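Local coordinates for nicotinate-nucleotide pyrophosphorylase (Pyrococcus furiosus, PDB 2I14), which probably joins nicotinate to phosphoribosyl pyrophosphate at the expense of ATP, giving nicotinate mononucleotide for NAD(+) synthesis, at residues A[183-197]-A[213-227]. Residues are numbered along the deposited sequence; the frame is centred on the assembly and turned at random.
Sequences PHALIITVGDQVKAW and LVDTFYDEKVEAVMA. With ZN (zinc ion), chain H; PCP (1-alpha-pyrophosphoryl-2-alpha,3-alpha-dihydroxy-4-beta-cyclopentane-methanol-5-phosphate), chain I.
Leu213 CD1 lies over one face of the His184 ring in a CH-pi contact, 3.4 Å from its centroid. His184 NE2 binds the zinc ion at 2.5 Å, Asp241 supplying a second ligand, while the backbone N gives a weak hydrogen bond to PCP O1B. Asp215, a zinc ligand in a structure of this protein though not bonded to the ion here, pairs with Arg321 of a second subunit. One turn on, with Ile187 CG1 anti to the carbonyl carbon (chi1 -60°) and the chain extended beyond it, CD1 reaches 3.6 Å from Leu213 CB. Ile188 CG1 lies 3.9 Å from Phe217 CZ. Gln193 bends at chi2, bringing OE1 over the face of Tyr218 and NE2 to the edge of Phe217. Val194 CG2 touches Met226 CE at 3.6 Å, and Trp197 takes Ala227 CB on one face. Within 213-227, Glu223 OE2 accepts from Phe217 N (3.1 Å) and Tyr218 N (2.9 Å), pinning the loop to helix 220-228. Cutting Glu223 back to an alanine is likely to leave both amides without this acceptor and let Phe217 and Tyr218 shift against Gln193. Mostly van der Waals and CH-pi contacts thus join the segments beside the zinc and pyrophosphate site of this TIM-barrel-like domain.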
loop_
_atom_site.group_PDB
_atom_site.type_symbol
_atom_site.label_atom_id
_atom_site.label_comp_id
_atom_site.label_asym_id
_atom_site.label_seq_id
_atom_site.Cartn_x
_atom_site.Cartn_y
_atom_site.Cartn_z
ATOM N N PRO A 183 -9.012 -35.901 21.140
ATOM C CA PRO A 183 -9.154 -35.813 19.689
ATOM C C PRO A 183 -10.634 -35.645 19.353
ATOM O O PRO A 183 -11.498 -35.852 20.203
ATOM C CB PRO A 183 -8.624 -37.160 19.202
ATOM C CG PRO A 183 -7.750 -37.616 20.296
ATOM C CD PRO A 183 -8.540 -37.242 21.512
ATOM N N HIS A 184 -10.913 -35.265 18.114
ATOM C CA HIS A 184 -12.277 -35.106 17.648
ATOM C C HIS A 184 -12.812 -36.484 17.346
ATOM O O HIS A 184 -14.015 -36.730 17.412
ATOM C CB HIS A 184 -12.304 -34.275 16.371
ATOM C CG HIS A 184 -12.526 -32.819 16.613
ATOM N ND1 HIS A 184 -13.774 -32.295 16.865
ATOM C CD2 HIS A 184 -11.657 -31.785 16.691
ATOM C CE1 HIS A 184 -13.663 -30.999 17.090
ATOM N NE2 HIS A 184 -12.390 -30.665 16.991
ATOM N N ALA A 185 -11.897 -37.379 16.997
ATOM C CA ALA A 185 -12.251 -38.748 16.664
ATOM C C ALA A 185 -12.909 -39.415 17.865
ATOM O O ALA A 185 -13.945 -40.073 17.728
ATOM C CB ALA A 185 -11.007 -39.523 16.238
ATOM N N LEU A 186 -12.312 -39.235 19.042
ATOM C CA LEU A 186 -12.853 -39.832 20.253
ATOM C C LEU A 186 -14.312 -39.466 20.424
ATOM O O LEU A 186 -15.176 -40.324 20.475
ATOM C CB LEU A 186 -12.062 -39.381 21.477
ATOM C CG LEU A 186 -12.607 -39.913 22.799
ATOM C CD1 LEU A 186 -11.485 -40.028 23.809
ATOM C CD2 LEU A 186 -13.701 -39.001 23.298
ATOM N N ILE A 187 -14.595 -38.183 20.501
ATOM C CA ILE A 187 -15.961 -37.744 20.677
ATOM C C ILE A 187 -16.904 -38.210 19.571
ATOM O O ILE A 187 -18.047 -38.552 19.841
ATOM C CB ILE A 187 -16.008 -36.216 20.790
ATOM C CG1 ILE A 187 -15.174 -35.794 22.004
ATOM C CG2 ILE A 187 -17.455 -35.726 20.894
ATOM C CD1 ILE A 187 -14.924 -34.315 22.101
ATOM N N ILE A 188 -16.430 -38.237 18.329
ATOM C CA ILE A 188 -17.282 -38.652 17.216
ATOM C C ILE A 188 -17.570 -40.150 17.161
ATOM O O ILE A 188 -18.693 -40.545 16.854
ATOM C CB ILE A 188 -16.704 -38.203 15.847
ATOM C CG1 ILE A 188 -16.645 -36.676 15.780
ATOM C CG2 ILE A 188 -17.579 -38.726 14.710
ATOM C CD1 ILE A 188 -16.207 -36.139 14.431
ATOM N N THR A 189 -16.577 -40.991 17.449
ATOM C CA THR A 189 -16.818 -42.435 17.414
ATOM C C THR A 189 -17.710 -42.817 18.599
ATOM O O THR A 189 -18.638 -43.615 18.455
ATOM C CB THR A 189 -15.502 -43.271 17.481
ATOM O OG1 THR A 189 -14.979 -43.247 18.815
ATOM C CG2 THR A 189 -14.453 -42.724 16.508
ATOM N N VAL A 190 -17.429 -42.242 19.768
ATOM C CA VAL A 190 -18.223 -42.499 20.968
ATOM C C VAL A 190 -19.661 -42.028 20.728
ATOM O O VAL A 190 -20.588 -42.447 21.414
ATOM C CB VAL A 190 -17.638 -41.757 22.199
ATOM C CG1 VAL A 190 -18.621 -41.787 23.344
ATOM C CG2 VAL A 190 -16.338 -42.412 22.632
ATOM N N GLY A 191 -19.834 -41.146 19.751
ATOM C CA GLY A 191 -21.160 -40.654 19.406
ATOM C C GLY A 191 -21.815 -39.601 20.290
ATOM O O GLY A 191 -22.922 -39.143 19.987
ATOM N N ASP A 192 -21.153 -39.199 21.373
ATOM C CA ASP A 192 -21.732 -38.199 22.258
ATOM C C ASP A 192 -20.683 -37.421 23.026
ATOM O O ASP A 192 -19.816 -38.006 23.670
ATOM C CB ASP A 192 -22.678 -38.877 23.238
ATOM C CG ASP A 192 -23.343 -37.899 24.167
ATOM O OD1 ASP A 192 -22.654 -37.364 25.067
ATOM O OD2 ASP A 192 -24.557 -37.658 23.986
ATOM N N GLN A 193 -20.783 -36.095 22.969
ATOM C CA GLN A 193 -19.835 -35.221 23.651
ATOM C C GLN A 193 -19.674 -35.585 25.115
ATOM O O GLN A 193 -18.581 -35.941 25.562
ATOM C CB GLN A 193 -20.273 -33.756 23.554
ATOM C CG GLN A 193 -20.490 -33.275 22.139
ATOM C CD GLN A 193 -21.961 -33.212 21.772
ATOM O OE1 GLN A 193 -22.625 -32.193 21.992
ATOM N NE2 GLN A 193 -22.484 -34.307 21.225
ATOM N N VAL A 194 -20.771 -35.500 25.862
ATOM C CA VAL A 194 -20.748 -35.790 27.292
ATOM C C VAL A 194 -20.233 -37.184 27.638
ATOM O O VAL A 194 -19.352 -37.341 28.489
ATOM C CB VAL A 194 -22.138 -35.623 27.898
ATOM C CG1 VAL A 194 -22.016 -35.510 29.418
ATOM C CG2 VAL A 194 -22.837 -34.405 27.284
ATOM N N LYS A 195 -20.797 -38.187 26.970
ATOM C CA LYS A 195 -20.419 -39.581 27.178
ATOM C C LYS A 195 -18.915 -39.745 26.960
ATOM O O LYS A 195 -18.234 -40.489 27.683
ATOM C CB LYS A 195 -21.195 -40.471 26.195
ATOM C CG LYS A 195 -21.222 -41.954 26.558
ATOM C CD LYS A 195 -21.985 -42.781 25.513
ATOM C CE LYS A 195 -23.460 -42.388 25.418
ATOM N NZ LYS A 195 -24.237 -42.752 26.636
ATOM N N ALA A 196 -18.411 -39.023 25.958
ATOM C CA ALA A 196 -17.001 -39.057 25.588
ATOM C C ALA A 196 -16.074 -38.575 26.695
ATOM O O ALA A 196 -15.234 -39.337 27.180
ATOM C CB ALA A 196 -16.781 -38.230 24.328
ATOM N N TRP A 197 -16.217 -37.316 27.100
ATOM C CA TRP A 197 -15.341 -36.816 28.140
ATOM C C TRP A 197 -15.631 -37.400 29.507
ATOM O O TRP A 197 -14.931 -37.109 30.471
ATOM C CB TRP A 197 -15.310 -35.277 28.180
ATOM C CG TRP A 197 -16.577 -34.536 27.877
ATOM C CD1 TRP A 197 -17.776 -34.661 28.516
ATOM C CD2 TRP A 197 -16.733 -33.457 26.942
ATOM N NE1 TRP A 197 -18.669 -33.719 28.047
ATOM C CE2 TRP A 197 -18.057 -32.967 27.081
ATOM C CE3 TRP A 197 -15.885 -32.856 26.004
ATOM C CZ2 TRP A 197 -18.553 -31.907 26.316
ATOM C CZ3 TRP A 197 -16.378 -31.802 25.243
ATOM C CH2 TRP A 197 -17.702 -31.338 25.405
ATOM N N LEU A 213 -12.674 -31.304 24.850
ATOM C CA LEU A 213 -12.664 -30.837 23.482
ATOM C C LEU A 213 -14.099 -30.412 23.173
ATOM O O LEU A 213 -14.943 -31.227 22.786
ATOM C CB LEU A 213 -12.193 -31.963 22.559
ATOM C CG LEU A 213 -11.525 -31.558 21.242
ATOM C CD1 LEU A 213 -12.564 -31.217 20.193
ATOM C CD2 LEU A 213 -10.607 -30.378 21.499
ATOM N N VAL A 214 -14.360 -29.123 23.367
ATOM C CA VAL A 214 -15.673 -28.522 23.155
ATOM C C VAL A 214 -16.237 -28.563 21.738
ATOM O O VAL A 214 -16.965 -29.485 21.384
ATOM C CB VAL A 214 -15.656 -27.079 23.617
ATOM C CG1 VAL A 214 -17.004 -26.437 23.355
ATOM C CG2 VAL A 214 -15.299 -27.035 25.091
ATOM N N ASP A 215 -15.916 -27.548 20.942
ATOM C CA ASP A 215 -16.380 -27.442 19.556
ATOM C C ASP A 215 -16.335 -28.750 18.761
ATOM O O ASP A 215 -15.256 -29.221 18.426
ATOM C CB ASP A 215 -15.532 -26.399 18.816
ATOM C CG ASP A 215 -15.829 -26.347 17.322
ATOM O OD1 ASP A 215 -15.734 -27.403 16.651
ATOM O OD2 ASP A 215 -16.153 -25.246 16.815
ATOM N N THR A 216 -17.495 -29.321 18.445
ATOM C CA THR A 216 -17.544 -30.558 17.659
ATOM C C THR A 216 -18.784 -30.565 16.759
ATOM O O THR A 216 -18.680 -30.700 15.534
ATOM C CB THR A 216 -17.581 -31.835 18.548
ATOM O OG1 THR A 216 -16.468 -31.837 19.454
ATOM C CG2 THR A 216 -17.509 -33.090 17.672
ATOM N N PHE A 217 -19.955 -30.425 17.373
ATOM C CA PHE A 217 -21.222 -30.406 16.644
ATOM C C PHE A 217 -21.969 -29.129 17.013
ATOM O O PHE A 217 -22.498 -28.419 16.156
ATOM C CB PHE A 217 -22.089 -31.613 17.028
ATOM C CG PHE A 217 -21.432 -32.944 16.802
ATOM C CD1 PHE A 217 -21.029 -33.333 15.531
ATOM C CD2 PHE A 217 -21.234 -33.818 17.865
ATOM C CE1 PHE A 217 -20.436 -34.577 15.320
ATOM C CE2 PHE A 217 -20.644 -35.062 17.669
ATOM C CZ PHE A 217 -20.245 -35.444 16.391
ATOM N N TYR A 218 -22.005 -28.857 18.310
ATOM C CA TYR A 218 -22.672 -27.686 18.853
ATOM C C TYR A 218 -21.656 -26.544 18.914
ATOM O O TYR A 218 -20.464 -26.756 18.694
ATOM C CB TYR A 218 -23.174 -27.992 20.268
ATOM C CG TYR A 218 -24.086 -29.201 20.391
ATOM C CD1 TYR A 218 -23.763 -30.419 19.794
ATOM C CD2 TYR A 218 -25.256 -29.136 21.148
ATOM C CE1 TYR A 218 -24.582 -31.540 19.950
ATOM C CE2 TYR A 218 -26.080 -30.252 21.312
ATOM C CZ TYR A 218 -25.738 -31.449 20.712
ATOM O OH TYR A 218 -26.554 -32.549 20.880
ATOM N N ASP A 219 -22.122 -25.338 19.216
ATOM C CA ASP A 219 -21.225 -24.191 19.313
ATOM C C ASP A 219 -20.340 -24.343 20.555
ATOM O O ASP A 219 -20.702 -25.043 21.500
ATOM C CB ASP A 219 -22.036 -22.893 19.401
ATOM C CG ASP A 219 -21.173 -21.646 19.227
ATOM O OD1 ASP A 219 -20.581 -21.473 18.131
ATOM O OD2 ASP A 219 -21.088 -20.843 20.185
ATOM N N GLU A 220 -19.177 -23.696 20.551
ATOM C CA GLU A 220 -18.268 -23.784 21.693
ATOM C C GLU A 220 -19.002 -23.300 22.933
ATOM O O GLU A 220 -18.821 -23.840 24.022
ATOM C CB GLU A 220 -17.018 -22.913 21.493
ATOM C CG GLU A 220 -16.220 -23.169 20.223
ATOM C CD GLU A 220 -16.811 -22.484 19.001
ATOM O OE1 GLU A 220 -16.234 -22.613 17.898
ATOM O OE2 GLU A 220 -17.852 -21.812 19.143
ATOM N N LYS A 221 -19.834 -22.277 22.754
ATOM C CA LYS A 221 -20.589 -21.694 23.858
ATOM C C LYS A 221 -21.468 -22.733 24.531
ATOM O O LYS A 221 -21.509 -22.833 25.755
ATOM C CB LYS A 221 -21.458 -20.535 23.359
ATOM C CG LYS A 221 -22.159 -19.779 24.467
ATOM C CD LYS A 221 -22.678 -18.440 23.980
ATOM C CE LYS A 221 -24.073 -18.523 23.392
ATOM N NZ LYS A 221 -25.091 -18.654 24.475
ATOM N N VAL A 222 -22.166 -23.512 23.719
ATOM C CA VAL A 222 -23.052 -24.528 24.247
ATOM C C VAL A 222 -22.272 -25.678 24.870
ATOM O O VAL A 222 -22.448 -25.983 26.046
ATOM C CB VAL A 222 -23.977 -25.074 23.147
ATOM C CG1 VAL A 222 -24.952 -26.060 23.748
ATOM C CG2 VAL A 222 -24.719 -23.933 22.476
ATOM N N GLU A 223 -21.400 -26.303 24.092
ATOM C CA GLU A 223 -20.622 -27.432 24.590
ATOM C C GLU A 223 -19.684 -27.108 25.748
ATOM O O GLU A 223 -19.241 -28.002 26.469
ATOM C CB GLU A 223 -19.824 -28.063 23.448
ATOM C CG GLU A 223 -20.681 -28.787 22.434
ATOM C CD GLU A 223 -19.864 -29.659 21.504
ATOM O OE1 GLU A 223 -19.138 -30.554 21.998
ATOM O OE2 GLU A 223 -19.951 -29.453 20.276
ATOM N N ALA A 224 -19.376 -25.832 25.927
ATOM C CA ALA A 224 -18.488 -25.446 27.008
ATOM C C ALA A 224 -19.170 -25.684 28.348
ATOM O O ALA A 224 -18.614 -26.366 29.213
ATOM C CB ALA A 224 -18.094 -23.994 26.865
ATOM N N VAL A 225 -20.378 -25.134 28.520
ATOM C CA VAL A 225 -21.111 -25.315 29.774
ATOM C C VAL A 225 -21.415 -26.790 30.005
ATOM O O VAL A 225 -21.302 -27.272 31.131
ATOM C CB VAL A 225 -22.429 -24.496 29.827
ATOM C CG1 VAL A 225 -22.109 -23.013 29.893
ATOM C CG2 VAL A 225 -23.296 -24.818 28.637
ATOM N N MET A 226 -21.789 -27.505 28.946
ATOM C CA MET A 226 -22.061 -28.936 29.054
ATOM C C MET A 226 -20.877 -29.617 29.738
ATOM O O MET A 226 -21.043 -30.302 30.749
ATOM C CB MET A 226 -22.259 -29.563 27.668
ATOM C CG MET A 226 -23.568 -29.209 26.982
ATOM S SD MET A 226 -23.611 -29.773 25.265
ATOM C CE MET A 226 -24.047 -31.504 25.429
ATOM N N ALA A 227 -19.682 -29.421 29.182
ATOM C CA ALA A 227 -18.466 -30.010 29.733
ATOM C C ALA A 227 -18.255 -29.588 31.181
ATOM O O ALA A 227 -17.610 -30.291 31.956
ATOM C CB ALA A 227 -17.269 -29.605 28.892
HETATM ZN ZN ZN H . -12.814 -28.249 16.902
HETATM C C1 PCP I . -4.706 -29.548 15.354
HETATM C C2 PCP I . -3.375 -30.315 15.517
HETATM C C3 PCP I . -2.794 -29.798 16.856
HETATM C C4 PCP I . -3.219 -28.314 16.925
HETATM C C5 PCP I . -4.536 -28.346 16.229
HETATM C CP PCP I . -2.211 -27.303 16.293
HETATM O O1 PCP I . -5.874 -30.321 15.957
HETATM O O2 PCP I . -3.594 -31.727 15.571
HETATM O O3 PCP I . -3.330 -30.478 18.006
HETATM O OP PCP I . -1.931 -27.495 14.862
HETATM P P PCP I . -1.711 -26.261 13.814
HETATM O O1P PCP I . -0.538 -26.609 12.983
HETATM O O2P PCP I . -1.480 -25.034 14.641
HETATM O O3P PCP I . -2.958 -26.195 12.998
HETATM P PA PCP I . -7.392 -29.844 15.942
HETATM O O1A PCP I . -7.746 -29.556 14.493
HETATM O O2A PCP I . -7.449 -28.596 16.798
HETATM O O3A PCP I . -8.148 -31.069 16.552
HETATM P PB PCP I . -8.023 -32.612 16.510
HETATM O O1B PCP I . -9.189 -33.286 17.151
HETATM O O2B PCP I . -6.853 -33.080 17.226
HETATM O O3B PCP I . -7.918 -33.107 15.106
#